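PDB 3BKN: bacterioferritin from Mycobacterium smegmatis str. MC2 155, which probably stores iron, oxidising Fe(2+) with dioxygen at a di-nuclear ferroxidase centre and laying down the ferric mineral inside a hollow 24-subunit, haem-binding shell. Local coordinates for residues I93-E96 / V97-R100; E121-L124 / A125-T129; T129-D132 / Y133-Q137. All coordinates share one frame; numbering follows the deposited sequence.

Contact 1: I93-E96 / V97-R100; sequences IEYE and VLER. With ZN (zinc ion), chain N.
The ring of Tyr-95 meets Leu-98 one helical turn on, CD1 lying 4.2 Å from Leu-98 CD2; the methyl approaches obliquely, and the two side chains run side by side in the same direction. A second flat group, the guanidinium of Arg-100, has the carbonyl oxygen of Glu-96 over one face, with NH1 3.9 Å from Glu-96 O, while CG2 of Val-97 lies at its edge, in plane. The bend at chi3 (-58°) folds the arginine back along its own helix to bring this about, and its NH1 and NH2 make weak hydrogen bonds to Gln-14 and Ser-17 of helix 5-34. Val-97 sends CG2 back over the preceding turn, 3.4 Å from Ile-93 O.

The backbone beneath is regular alpha-helix: Leu-98 N donates to Glu-94 O at 3.1 Å, and Glu-99 N likewise to Tyr-95 O. The carboxylate of Glu-96 has its partner outside this turn, in a salt bridge from OE2 to NH2 of Arg-78.

Glu-94 is turned to the metal. Its chain bends at chi2 (-69°), and OE2 binds the zinc ion at 2.0 Å, whereas OE1 stays 2.9 Å from that zinc; the carboxylate therefore binds through one oxygen. Tyr-25 is hydrogen-bonded to the same OE2. Glu-51, Glu-127 and His-130 complete this zinc site, an arrangement typical of the di-nuclear ferroxidase centre inside the four-helix bundle of bacterioferritins.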
loop_
_atom_site.group_PDB
_atom_site.type_symbol
_atom_site.label_atom_id
_atom_site.label_comp_id
_atom_site.label_asym_id
_atom_site.label_seq_id
_atom_site.Cartn_x
_atom_site.Cartn_y
_atom_site.Cartn_z
ATOM N N ILE A 93 24.541 16.988 46.643
ATOM C CA ILE A 93 24.370 18.186 45.840
ATOM C C ILE A 93 22.931 18.579 45.485
ATOM O O ILE A 93 22.650 19.771 45.281
ATOM C CB ILE A 93 25.251 18.313 44.589
ATOM C CG1 ILE A 93 25.267 17.064 43.775
ATOM C CG2 ILE A 93 26.699 18.791 44.948
ATOM C CD1 ILE A 93 26.244 17.250 42.628
ATOM N N GLU A 94 22.025 17.607 45.396
ATOM C CA GLU A 94 20.646 17.958 45.155
ATOM C C GLU A 94 20.109 18.729 46.341
ATOM O O GLU A 94 19.394 19.712 46.142
ATOM C CB GLU A 94 19.802 16.746 44.815
ATOM C CG GLU A 94 20.227 16.055 43.537
ATOM C CD GLU A 94 19.943 16.867 42.283
ATOM O OE1 GLU A 94 19.429 18.014 42.355
ATOM O OE2 GLU A 94 20.248 16.359 41.189
ATOM N N TYR A 95 20.493 18.336 47.557
ATOM C CA TYR A 95 20.077 19.062 48.766
ATOM C C TYR A 95 20.632 20.461 48.807
ATOM O O TYR A 95 19.943 21.376 49.268
ATOM C CB TYR A 95 20.413 18.330 50.058
ATOM C CG TYR A 95 19.310 17.415 50.427
ATOM C CD1 TYR A 95 18.002 17.911 50.610
ATOM C CD2 TYR A 95 19.525 16.056 50.588
ATOM C CE1 TYR A 95 16.929 17.053 50.956
ATOM C CE2 TYR A 95 18.457 15.177 50.926
ATOM C CZ TYR A 95 17.174 15.691 51.103
ATOM O OH TYR A 95 16.136 14.860 51.427
ATOM N N GLU A 96 21.868 20.655 48.330
ATOM C CA GLU A 96 22.404 22.019 48.263
ATOM C C GLU A 96 21.597 22.863 47.300
ATOM O O GLU A 96 21.390 24.048 47.566
ATOM C CB GLU A 96 23.873 22.068 47.915
ATOM C CG GLU A 96 24.697 21.499 49.041
ATOM C CD GLU A 96 26.139 21.198 48.660
ATOM O OE1 GLU A 96 26.411 20.853 47.470
ATOM O OE2 GLU A 96 26.980 21.298 49.590
ATOM N N VAL A 97 21.109 22.259 46.220
ATOM C CA VAL A 97 20.276 22.985 45.297
ATOM C C VAL A 97 18.970 23.460 45.963
ATOM O O VAL A 97 18.625 24.635 45.862
ATOM C CB VAL A 97 20.095 22.213 43.994
ATOM C CG1 VAL A 97 19.005 22.841 43.151
ATOM C CG2 VAL A 97 21.434 22.200 43.248
ATOM N N LEU A 98 18.280 22.577 46.677
ATOM C CA LEU A 98 17.161 23.007 47.515
ATOM C C LEU A 98 17.485 24.174 48.451
ATOM O O LEU A 98 16.756 25.139 48.475
ATOM C CB LEU A 98 16.648 21.843 48.349
ATOM C CG LEU A 98 15.400 21.148 47.858
ATOM C CD1 LEU A 98 15.683 20.450 46.533
ATOM C CD2 LEU A 98 14.955 20.169 48.897
ATOM N N GLU A 99 18.558 24.082 49.228
ATOM C CA GLU A 99 18.900 25.147 50.173
ATOM C C GLU A 99 19.003 26.499 49.446
ATOM O O GLU A 99 18.585 27.516 49.970
ATOM C CB GLU A 99 20.214 24.842 50.905
ATOM C CG GLU A 99 20.137 23.837 52.045
ATOM C CD GLU A 99 21.526 23.335 52.483
ATOM O OE1 GLU A 99 22.474 24.167 52.606
ATOM O OE2 GLU A 99 21.654 22.097 52.699
ATOM N N ARG A 100 19.546 26.496 48.233
ATOM C CA ARG A 100 19.751 27.702 47.462
ATOM C C ARG A 100 18.477 28.188 46.781
ATOM O O ARG A 100 18.155 29.356 46.892
ATOM C CB ARG A 100 20.861 27.483 46.448
ATOM C CG ARG A 100 21.158 28.682 45.581
ATOM C CD ARG A 100 22.027 28.276 44.368
ATOM N NE ARG A 100 23.303 27.640 44.743
ATOM C CZ ARG A 100 23.533 26.333 44.660
ATOM N NH1 ARG A 100 22.581 25.523 44.207
ATOM N NH2 ARG A 100 24.710 25.827 45.026
HETATM ZN ZN ZN N . 19.354 17.181 39.584
#

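Contact 2: E121-L124 / A125-T129; sequences EQIL and ADEET. With ZN (zinc ion), chain M; ZN (zinc ion), chain N.
The bridging carboxylate of the di-nuclear metal site stands on this turn of helix 114-144, where Glu-127 packs beside Ile-123: CG2 of Ile-123 is 3.9 Å from Glu-127 OE2, and the two side chains point the same way. Glu-127 bends at chi2 (-77°), which turns its carboxylate toward the two metals. OE1 binds one zinc ion at 1.9 Å and OE2 the other at 2.0 Å. Each oxygen thus serves one metal, as in the ferroxidase centre of the ferritin-like four-helix bundle; Glu-51 is the other residue common to both zinc ions. The root of Glu-127 is fixed by its backbone, N donating to Ile-123 O at 2.8 Å.

Asp-126, on the same turn, accepts at OD2 from NE2 of His-54, whose ND1 binds a zinc ion, and so acts from the second shell. Elsewhere round the helix, Leu-124 reaches across Glu-128. Its CG is anti to the backbone N (chi1 -176°) and lies 3.6 Å from Glu-128 OE2, a van der Waals contact with a carboxylate that also has partners in a neighbouring subunit: Arg-61 of that subunit forms a salt bridge with OE1, and its Thr-115 is hydrogen-bonded to OE2.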
loop_
_atom_site.group_PDB
_atom_site.type_symbol
_atom_site.label_atom_id
_atom_site.label_comp_id
_atom_site.label_asym_id
_atom_site.label_seq_id
_atom_site.Cartn_x
_atom_site.Cartn_y
_atom_site.Cartn_z
ATOM N N GLU A 121 11.761 27.613 39.547
ATOM C CA GLU A 121 10.724 26.747 40.063
ATOM C C GLU A 121 10.708 25.439 39.295
ATOM O O GLU A 121 10.570 24.374 39.893
ATOM C CB GLU A 121 9.387 27.442 39.948
ATOM C CG GLU A 121 9.119 28.443 41.031
ATOM C CD GLU A 121 7.942 29.306 40.678
ATOM O OE1 GLU A 121 7.168 28.893 39.777
ATOM O OE2 GLU A 121 7.793 30.413 41.265
ATOM N N GLN A 122 10.860 25.507 37.970
ATOM C CA GLN A 122 10.978 24.291 37.126
ATOM C C GLN A 122 12.213 23.454 37.492
ATOM O O GLN A 122 12.108 22.238 37.662
ATOM C CB GLN A 122 10.924 24.620 35.624
ATOM C CG GLN A 122 9.574 24.164 34.962
ATOM C CD GLN A 122 8.886 25.308 34.187
ATOM O OE1 GLN A 122 9.353 25.739 33.123
ATOM N NE2 GLN A 122 7.776 25.801 34.728
ATOM N N ILE A 123 13.354 24.109 37.669
ATOM C CA ILE A 123 14.522 23.390 38.061
ATOM C C ILE A 123 14.313 22.708 39.424
ATOM O O ILE A 123 14.586 21.508 39.578
ATOM C CB ILE A 123 15.781 24.271 37.936
ATOM C CG1 ILE A 123 16.194 24.313 36.460
ATOM C CG2 ILE A 123 16.924 23.743 38.774
ATOM C CD1 ILE A 123 16.959 25.481 36.127
ATOM N N LEU A 124 13.788 23.459 40.388
ATOM C CA LEU A 124 13.535 22.923 41.729
ATOM C C LEU A 124 12.695 21.660 41.672
ATOM O O LEU A 124 13.044 20.646 42.284
ATOM C CB LEU A 124 12.877 23.969 42.644
ATOM C CG LEU A 124 12.620 23.617 44.124
ATOM C CD1 LEU A 124 13.829 23.019 44.835
ATOM C CD2 LEU A 124 12.105 24.803 44.884
ATOM N N ALA A 125 11.604 21.698 40.915
ATOM C CA ALA A 125 10.771 20.511 40.785
ATOM C C ALA A 125 11.573 19.314 40.226
ATOM O O ALA A 125 11.524 18.213 40.802
ATOM C CB ALA A 125 9.563 20.804 39.960
ATOM N N ASP A 126 12.332 19.526 39.143
ATOM C CA ASP A 126 13.197 18.475 38.624
ATOM C C ASP A 126 14.152 17.978 39.733
ATOM O O ASP A 126 14.248 16.789 39.975
ATOM C CB ASP A 126 13.960 18.899 37.358
ATOM C CG ASP A 126 13.026 19.230 36.139
ATOM O OD1 ASP A 126 11.771 19.194 36.195
ATOM O OD2 ASP A 126 13.574 19.559 35.071
ATOM N N GLU A 127 14.812 18.864 40.460
ATOM C CA GLU A 127 15.723 18.358 41.486
ATOM C C GLU A 127 15.025 17.632 42.627
ATOM O O GLU A 127 15.613 16.749 43.217
ATOM C CB GLU A 127 16.709 19.412 42.013
ATOM C CG GLU A 127 17.187 20.393 41.002
ATOM C CD GLU A 127 18.242 19.851 40.077
ATOM O OE1 GLU A 127 18.150 18.663 39.711
ATOM O OE2 GLU A 127 19.163 20.623 39.686
ATOM N N GLU A 128 13.785 17.990 42.937
ATOM C CA GLU A 128 13.058 17.291 44.011
ATOM C C GLU A 128 12.783 15.876 43.532
ATOM O O GLU A 128 12.867 14.929 44.294
ATOM C CB GLU A 128 11.770 18.003 44.397
ATOM C CG GLU A 128 11.975 19.286 45.176
ATOM C CD GLU A 128 10.666 19.924 45.724
ATOM O OE1 GLU A 128 9.743 19.180 46.140
ATOM O OE2 GLU A 128 10.559 21.180 45.793
ATOM N N THR A 129 12.526 15.712 42.249
ATOM C CA THR A 129 12.357 14.387 41.708
ATOM C C THR A 129 13.639 13.520 41.765
ATOM O O THR A 129 13.557 12.320 42.073
ATOM C CB THR A 129 11.709 14.483 40.308
ATOM O OG1 THR A 129 10.352 14.896 40.494
ATOM C CG2 THR A 129 11.716 13.145 39.557
HETATM ZN ZN ZN M . 19.828 20.582 37.839
HETATM ZN ZN ZN N . 19.354 17.181 39.584
#

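Contact 3: T129-D132 / Y133-Q137; sequences THID and YLETQ. With ZN (zinc ion), chain N.
Two hydrogen bonds join Thr-136 to Asp-132, both ending on one carbonyl oxygen. Thr-136 OG1 donates to Asp-132 O at 2.7 Å and Thr-136 N donates to the same oxygen at 3.0 Å. They arrive from opposite faces of the carbonyl plane, the hydroxyl standing 37° out of it. The first torsion of Thr-136 (-57°) sets OG1 beside its own backbone N, which turns the hydroxyl back to the preceding turn. Tyr-133 N, Leu-134 N and Glu-135 N donate in the ordinary helical way to Thr-129 O, His-130 O and Ile-131 O.

Apolar and van der Waals contacts follow the same spacing. CG2 of Ile-131 lies 3.4 Å from Glu-135 OE1, the two side chains running alongside each other. The carboxylate has polar partners outside: OE1 is hydrogen-bonded to the amino terminus of Met-1 of a neighbouring subunit, and OE2 faces Tyr-95 OH, too closely for the details of that bond to be trusted. Leu-134 packs its CG and CD1 against the carbonyl of His-130. On Tyr-133, CG of Gln-137 sits 3.4 Å above one ring face, displaced toward the rim, while His-130 O lies at the ring edge near its plane.

Metal binding is carried by His-130, whose ND1 holds the zinc ion at 2.1 Å together with Glu-51, Glu-94 and Glu-127. The metal bond anchors the imidazole, and a weak hydrogen bond from NE2 to Glu-50 may limit its rotation further. The Thr-136 hydroxyl, by contrast, is satisfied within its own helix by Asp-132 O.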
loop_
_atom_site.group_PDB
_atom_site.type_symbol
_atom_site.label_atom_id
_atom_site.label_comp_id
_atom_site.label_asym_id
_atom_site.label_seq_id
_atom_site.Cartn_x
_atom_site.Cartn_y
_atom_site.Cartn_z
ATOM N N THR A 129 12.526 15.712 42.249
ATOM C CA THR A 129 12.357 14.387 41.708
ATOM C C THR A 129 13.639 13.520 41.765
ATOM O O THR A 129 13.557 12.320 42.073
ATOM C CB THR A 129 11.709 14.483 40.308
ATOM O OG1 THR A 129 10.352 14.896 40.494
ATOM C CG2 THR A 129 11.716 13.145 39.557
ATOM N N HIS A 130 14.800 14.124 41.506
ATOM C CA HIS A 130 16.070 13.427 41.636
ATOM C C HIS A 130 16.235 13.021 43.082
ATOM O O HIS A 130 16.589 11.888 43.352
ATOM C CB HIS A 130 17.292 14.250 41.185
ATOM C CG HIS A 130 17.370 14.525 39.702
ATOM N ND1 HIS A 130 18.326 15.366 39.147
ATOM C CD2 HIS A 130 16.595 14.112 38.661
ATOM C CE1 HIS A 130 18.147 15.444 37.835
ATOM N NE2 HIS A 130 17.096 14.704 37.515
ATOM N N ILE A 131 15.947 13.919 44.014
ATOM C CA ILE A 131 16.048 13.594 45.441
ATOM C C ILE A 131 15.170 12.425 45.806
ATOM O O ILE A 131 15.593 11.553 46.526
ATOM C CB ILE A 131 15.707 14.810 46.367
ATOM C CG1 ILE A 131 16.804 15.875 46.252
ATOM C CG2 ILE A 131 15.527 14.373 47.831
ATOM C CD1 ILE A 131 16.363 17.244 46.653
ATOM N N ASP A 132 13.938 12.418 45.325
ATOM C CA ASP A 132 13.030 11.319 45.570
ATOM C C ASP A 132 13.615 10.002 45.058
ATOM O O ASP A 132 13.632 9.002 45.797
ATOM C CB ASP A 132 11.684 11.590 44.896
ATOM C CG ASP A 132 10.629 10.548 45.262
ATOM O OD1 ASP A 132 10.537 10.214 46.475
ATOM O OD2 ASP A 132 9.907 10.057 44.347
ATOM N N TYR A 133 14.124 9.997 43.812
ATOM C CA TYR A 133 14.703 8.787 43.256
ATOM C C TYR A 133 15.856 8.281 44.142
ATOM O O TYR A 133 15.893 7.117 44.534
ATOM C CB TYR A 133 15.133 9.015 41.811
ATOM C CG TYR A 133 16.112 7.970 41.341
ATOM C CD1 TYR A 133 15.703 6.642 41.112
ATOM C CD2 TYR A 133 17.476 8.289 41.173
ATOM C CE1 TYR A 133 16.633 5.672 40.671
ATOM C CE2 TYR A 133 18.397 7.336 40.736
ATOM C CZ TYR A 133 17.976 6.034 40.495
ATOM O OH TYR A 133 18.911 5.103 40.132
ATOM N N LEU A 134 16.754 9.192 44.498
ATOM C CA LEU A 134 17.973 8.892 45.248
ATOM C C LEU A 134 17.670 8.365 46.619
ATOM O O LEU A 134 18.261 7.365 47.043
ATOM C CB LEU A 134 18.831 10.133 45.396
ATOM C CG LEU A 134 19.463 10.678 44.106
ATOM C CD1 LEU A 134 20.001 12.072 44.334
ATOM C CD2 LEU A 134 20.549 9.742 43.621
ATOM N N GLU A 135 16.722 9.005 47.305
ATOM C CA GLU A 135 16.350 8.592 48.640
ATOM C C GLU A 135 15.687 7.235 48.626
ATOM O O GLU A 135 15.863 6.461 49.561
ATOM C CB GLU A 135 15.402 9.602 49.234
ATOM C CG GLU A 135 16.081 10.654 50.031
ATOM C CD GLU A 135 15.135 11.779 50.413
ATOM O OE1 GLU A 135 14.069 11.930 49.775
ATOM O OE2 GLU A 135 15.475 12.547 51.336
ATOM N N THR A 136 14.911 6.961 47.565
ATOM C CA THR A 136 14.234 5.679 47.402
ATOM C C THR A 136 15.286 4.597 47.174
ATOM O O THR A 136 15.200 3.527 47.771
ATOM C CB THR A 136 13.194 5.711 46.212
ATOM O OG1 THR A 136 12.234 6.756 46.412
ATOM C CG2 THR A 136 12.439 4.382 46.084
ATOM N N GLN A 137 16.285 4.860 46.327
ATOM C CA GLN A 137 17.343 3.854 46.128
ATOM C C GLN A 137 18.078 3.483 47.429
ATOM O O GLN A 137 18.294 2.279 47.705
ATOM C CB GLN A 137 18.316 4.243 45.011
ATOM C CG GLN A 137 17.627 4.565 43.721
ATOM C CD GLN A 137 16.457 3.601 43.438
ATOM O OE1 GLN A 137 16.594 2.375 43.450
ATOM N NE2 GLN A 137 15.304 4.167 43.200
HETATM ZN ZN ZN N . 19.354 17.181 39.584
#

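From the N terminus, helix 83-110 comes first with contact 1, and helix 114-144 follows with contact 2 and then contact 3. All three are local, so none closes a long loop; they lie in series without nesting or crossing, and contacts 2 and 3 share Thr-129. The tie between the two helices is made by side chains: Leu-98 CD1 packs 3.6 Å from Leu-124 CD1, and Glu-94 CB lies 3.4 Å from Ile-131 CG1. One zinc ion joins all three contacts, its remaining ligand coming from helix 38-64. Each contact also touches the same neighbouring subunit, so both helices take part in subunit packing.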